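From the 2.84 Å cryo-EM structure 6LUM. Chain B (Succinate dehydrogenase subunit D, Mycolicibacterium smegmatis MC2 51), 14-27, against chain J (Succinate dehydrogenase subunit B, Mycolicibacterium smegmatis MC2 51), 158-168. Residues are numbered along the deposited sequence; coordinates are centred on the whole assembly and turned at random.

Chain B (14-27) PAPVMEREHDRPAA
Chain J 158-168: RIQSPTDRARY

Contact between an N-terminal stretch of succinate dehydrogenase subunit D (chain B, 14-27) and a stretch of subunit B (chain J, 158-168), burying 524 Å² summed over both sides. The two backbones run in the same sense: Ala B15 CA lies 5.7 Å from Ser J161 CA, Glu B19 CA 6.6 Å from Asp J164 CA, and His B22 CA 8.7 Å from Arg J167 CA, so they diverge gradually and the longer side chains fill the widening gap. Chain B is extended from Pro B14 to Val B17 (phi/psi near -70/140), bends at Met B18 (-96/-7), makes a type I turn from Glu B21 to Arg B24 closed by Arg B24 N to Glu B21 O (3.2 Å), and enters a 3-10 segment at Ala B26. Chain J is extended through Ser J161 and then coils into a weakly bonded helix at about 162-165, with Arg J165 N donating to Ser J161 O (2.9 Å).

At the narrow end, the CB of Ala B15 points toward chain J and packs on Ile J159, CB to CG2 3.7 Å. Ser J161 (chi1 m) places OG 3.2 Å from Pro B16 O and also 3.2 Å from Asp J164 OD2; both hydrogen bonds are weak, and its single proton cannot serve both acceptors at once. Asp J164 (chi1 m, chi2 -49°) turns its carboxylate to the bend in chain B, where Met B18 N makes a weak, bifurcated bond to OD1 (3.4 Å, 140°) and OD2 (3.5 Å, 167°). Val B17 (chi1 t) rests CG1 3.3 Å from Asp J164 OD1 and 4.1 Å from Thr J163 CG2.

Arg J167 dominates the wide end, with 137 Å² covered. Its nearly extended side chain (chi1-chi3 all t, -157°, -151°, -152°; chi4 173°) carries the guanidinium to the carbonyls of the turn. Arg B24 O, at the guanidinium edge, accepts from Arg J167 NH2 at a very short 2.3 Å (162°) and weakly from Arg J167 NH1 at 3.0 Å (123°), so one carbonyl takes both terminal nitrogens. His B22 O receives a further weak bond from Arg J167 NH2 (3.0 Å, 126°). Glu B21 O also lies near the guanidinium plane, 2.8 Å from Arg J167 NH2, while accepting the turn's own backbone bond. Ala B26 N sits 3.4 Å from Arg J167 NH1, but both are donors and no hydrogen bond forms.

Glu B19, extended (chi1 and chi2 t, chi3 175°), lays CG over one face of the guanidinium, 3.5 Å from Arg J167 NH2. Its OE1 is 3.8 Å from Arg J167 NE in a long salt bridge; the oxygen lies well out of the guanidinium plane, so charge alone acts and no N-H points at it. Glu B19 OE1 instead accepts a weak bond from His B22 ND1 (3.5 Å, 134°). The like charges of Glu B19 OE2 and Asp J164 OD1 approach to 4.5 Å.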

# COMPACT_ATOMS: atom_id res chain seq x y z
N PRO B 14 -24.48 6.53 -27.56
CA PRO B 14 -23.75 5.27 -27.43
C PRO B 14 -22.45 5.45 -26.65
O PRO B 14 -21.79 6.49 -26.75
CB PRO B 14 -23.48 4.86 -28.88
CG PRO B 14 -24.54 5.54 -29.66
CD PRO B 14 -24.79 6.85 -28.97
N ALA B 15 -22.10 4.43 -25.88
CA ALA B 15 -20.94 4.51 -25.01
C ALA B 15 -19.65 4.49 -25.82
O ALA B 15 -19.57 3.85 -26.87
CB ALA B 15 -20.94 3.36 -24.02
N PRO B 16 -18.62 5.19 -25.35
CA PRO B 16 -17.33 5.17 -26.06
C PRO B 16 -16.57 3.88 -25.79
O PRO B 16 -16.49 3.40 -24.65
CB PRO B 16 -16.60 6.38 -25.47
CG PRO B 16 -17.17 6.53 -24.11
CD PRO B 16 -18.61 6.14 -24.23
N VAL B 17 -15.99 3.33 -26.85
CA VAL B 17 -15.16 2.14 -26.73
C VAL B 17 -13.80 2.53 -26.16
O VAL B 17 -13.17 3.47 -26.65
CB VAL B 17 -15.01 1.44 -28.09
CG1 VAL B 17 -14.37 0.08 -27.91
CG2 VAL B 17 -16.36 1.31 -28.76
N MET B 18 -13.36 1.82 -25.14
CA MET B 18 -12.08 2.11 -24.49
C MET B 18 -10.94 1.25 -25.01
O MET B 18 -9.79 1.49 -24.64
CB MET B 18 -12.20 1.92 -22.98
CG MET B 18 -13.07 2.94 -22.29
SD MET B 18 -13.25 2.61 -20.54
CE MET B 18 -11.61 2.98 -19.94
N GLU B 19 -11.22 0.27 -25.87
CA GLU B 19 -10.22 -0.68 -26.34
C GLU B 19 -9.43 -0.05 -27.48
O GLU B 19 -9.97 0.17 -28.57
CB GLU B 19 -10.90 -1.97 -26.78
CG GLU B 19 -9.98 -3.01 -27.38
CD GLU B 19 -10.75 -4.15 -28.02
OE1 GLU B 19 -10.11 -5.03 -28.63
OE2 GLU B 19 -11.99 -4.16 -27.90
N ARG B 20 -8.15 0.25 -27.23
CA ARG B 20 -7.29 0.80 -28.27
C ARG B 20 -7.00 -0.25 -29.34
O ARG B 20 -7.38 -0.10 -30.50
CB ARG B 20 -5.99 1.31 -27.65
CG ARG B 20 -6.18 2.42 -26.65
CD ARG B 20 -6.66 3.67 -27.35
NE ARG B 20 -5.62 4.23 -28.20
CZ ARG B 20 -5.85 5.06 -29.22
NH1 ARG B 20 -7.09 5.40 -29.52
NH2 ARG B 20 -4.83 5.52 -29.94
N GLU B 21 -6.33 -1.33 -28.95
CA GLU B 21 -6.06 -2.46 -29.81
C GLU B 21 -6.29 -3.73 -29.01
O GLU B 21 -6.54 -3.69 -27.81
CB GLU B 21 -4.63 -2.43 -30.35
CG GLU B 21 -3.56 -2.52 -29.29
CD GLU B 21 -2.17 -2.51 -29.87
OE1 GLU B 21 -2.04 -2.41 -31.11
OE2 GLU B 21 -1.20 -2.62 -29.09
N HIS B 22 -6.21 -4.87 -29.70
CA HIS B 22 -6.58 -6.13 -29.06
C HIS B 22 -5.63 -6.48 -27.92
O HIS B 22 -6.05 -7.02 -26.90
CB HIS B 22 -6.59 -7.25 -30.09
CG HIS B 22 -7.61 -8.31 -29.81
ND1 HIS B 22 -8.97 -8.07 -29.86
CD2 HIS B 22 -7.47 -9.62 -29.48
CE1 HIS B 22 -9.62 -9.18 -29.57
NE2 HIS B 22 -8.73 -10.13 -29.34
N ASP B 23 -4.35 -6.18 -28.08
CA ASP B 23 -3.34 -6.55 -27.10
C ASP B 23 -3.25 -5.58 -25.93
O ASP B 23 -2.44 -5.79 -25.03
CB ASP B 23 -1.98 -6.64 -27.79
CG ASP B 23 -1.95 -7.72 -28.85
OD1 ASP B 23 -2.65 -8.73 -28.68
OD2 ASP B 23 -1.25 -7.53 -29.86
N ARG B 24 -4.05 -4.52 -25.93
CA ARG B 24 -3.94 -3.46 -24.94
C ARG B 24 -5.10 -3.55 -23.95
O ARG B 24 -6.25 -3.35 -24.35
CB ARG B 24 -3.93 -2.10 -25.62
CG ARG B 24 -3.53 -0.95 -24.71
CD ARG B 24 -2.05 -0.74 -24.75
NE ARG B 24 -1.54 -0.16 -23.51
CZ ARG B 24 -1.46 1.14 -23.27
NH1 ARG B 24 -1.86 2.01 -24.18
NH2 ARG B 24 -0.98 1.58 -22.11
N PRO B 25 -4.85 -3.86 -22.68
CA PRO B 25 -5.91 -3.76 -21.68
C PRO B 25 -6.37 -2.32 -21.53
O PRO B 25 -5.59 -1.42 -21.21
CB PRO B 25 -5.24 -4.26 -20.40
CG PRO B 25 -4.07 -5.03 -20.85
CD PRO B 25 -3.61 -4.40 -22.11
N ALA B 26 -7.66 -2.09 -21.79
CA ALA B 26 -8.22 -0.75 -21.64
C ALA B 26 -8.03 -0.23 -20.23
O ALA B 26 -7.75 0.96 -20.03
CB ALA B 26 -9.70 -0.75 -22.02
N ALA B 27 -8.14 -1.11 -19.24
CA ALA B 27 -7.95 -0.72 -17.85
C ALA B 27 -6.55 -0.19 -17.57
O ALA B 27 -6.29 0.28 -16.46
CB ALA B 27 -8.24 -1.91 -16.94
N ARG J 158 -21.99 1.96 -13.50
CA ARG J 158 -20.97 2.47 -14.40
C ARG J 158 -20.95 1.75 -15.75
O ARG J 158 -21.11 0.53 -15.82
CB ARG J 158 -19.61 2.35 -13.73
CG ARG J 158 -19.26 0.96 -13.29
CD ARG J 158 -17.85 0.92 -12.75
NE ARG J 158 -17.73 1.55 -11.44
CZ ARG J 158 -17.76 0.88 -10.30
NH1 ARG J 158 -17.90 -0.43 -10.32
NH2 ARG J 158 -17.64 1.52 -9.14
N ILE J 159 -20.74 2.53 -16.81
CA ILE J 159 -21.05 2.14 -18.18
C ILE J 159 -19.92 1.29 -18.76
O ILE J 159 -18.76 1.39 -18.35
CB ILE J 159 -21.31 3.40 -19.03
CG1 ILE J 159 -22.38 4.27 -18.37
CG2 ILE J 159 -21.76 3.05 -20.43
CD1 ILE J 159 -21.82 5.47 -17.65
N GLN J 160 -20.28 0.45 -19.73
CA GLN J 160 -19.33 -0.39 -20.44
C GLN J 160 -19.95 -0.80 -21.76
O GLN J 160 -21.12 -1.16 -21.81
CB GLN J 160 -18.97 -1.62 -19.60
CG GLN J 160 -18.23 -2.69 -20.34
CD GLN J 160 -17.54 -3.63 -19.41
OE1 GLN J 160 -16.74 -3.22 -18.59
NE2 GLN J 160 -17.86 -4.91 -19.51
N SER J 161 -19.17 -0.73 -22.83
CA SER J 161 -19.69 -0.98 -24.16
C SER J 161 -19.95 -2.46 -24.39
O SER J 161 -19.31 -3.31 -23.77
CB SER J 161 -18.70 -0.47 -25.19
OG SER J 161 -18.45 0.90 -25.01
N PRO J 162 -20.87 -2.80 -25.29
CA PRO J 162 -21.00 -4.20 -25.71
C PRO J 162 -19.80 -4.71 -26.49
O PRO J 162 -19.77 -5.89 -26.83
CB PRO J 162 -22.26 -4.18 -26.57
CG PRO J 162 -22.42 -2.79 -26.99
CD PRO J 162 -21.93 -1.96 -25.86
N THR J 163 -18.84 -3.84 -26.79
CA THR J 163 -17.58 -4.23 -27.41
C THR J 163 -16.50 -4.51 -26.38
O THR J 163 -15.75 -5.48 -26.53
CB THR J 163 -17.09 -3.13 -28.35
OG1 THR J 163 -18.09 -2.86 -29.33
CG2 THR J 163 -15.82 -3.56 -29.05
N ASP J 164 -16.42 -3.68 -25.34
CA ASP J 164 -15.51 -3.95 -24.24
C ASP J 164 -16.00 -5.11 -23.38
O ASP J 164 -15.21 -5.72 -22.66
CB ASP J 164 -15.36 -2.72 -23.36
CG ASP J 164 -15.04 -1.48 -24.16
OD1 ASP J 164 -14.12 -1.53 -25.00
OD2 ASP J 164 -15.71 -0.45 -23.94
N ARG J 165 -17.30 -5.39 -23.43
CA ARG J 165 -17.83 -6.50 -22.65
C ARG J 165 -17.47 -7.84 -23.27
O ARG J 165 -17.12 -8.78 -22.56
CB ARG J 165 -19.35 -6.34 -22.51
CG ARG J 165 -20.09 -7.63 -22.25
CD ARG J 165 -19.96 -8.08 -20.82
NE ARG J 165 -20.62 -9.36 -20.59
CZ ARG J 165 -19.97 -10.49 -20.34
NH1 ARG J 165 -18.65 -10.50 -20.28
NH2 ARG J 165 -20.65 -11.61 -20.15
N ALA J 166 -17.53 -7.93 -24.59
CA ALA J 166 -17.28 -9.19 -25.27
C ALA J 166 -15.80 -9.53 -25.37
O ALA J 166 -15.44 -10.44 -26.12
CB ALA J 166 -17.89 -9.15 -26.67
N ARG J 167 -14.95 -8.82 -24.65
CA ARG J 167 -13.52 -9.07 -24.70
C ARG J 167 -13.08 -10.04 -23.62
O ARG J 167 -12.38 -11.02 -23.91
CB ARG J 167 -12.75 -7.76 -24.57
CG ARG J 167 -11.36 -7.79 -25.13
CD ARG J 167 -10.51 -6.80 -24.37
NE ARG J 167 -9.41 -6.26 -25.15
CZ ARG J 167 -8.61 -5.29 -24.72
NH1 ARG J 167 -8.81 -4.75 -23.53
NH2 ARG J 167 -7.63 -4.85 -25.48
N TYR J 168 -13.46 -9.80 -22.37
CA TYR J 168 -13.15 -10.71 -21.29
C TYR J 168 -14.16 -11.82 -21.16
O TYR J 168 -14.15 -12.54 -20.16
CB TYR J 168 -13.04 -9.96 -19.96
CG TYR J 168 -14.28 -9.24 -19.52
CD1 TYR J 168 -14.52 -7.93 -19.89
CD2 TYR J 168 -15.21 -9.86 -18.71
CE1 TYR J 168 -15.63 -7.28 -19.49
CE2 TYR J 168 -16.33 -9.21 -18.30
CZ TYR J 168 -16.54 -7.92 -18.69
OH TYR J 168 -17.66 -7.25 -18.28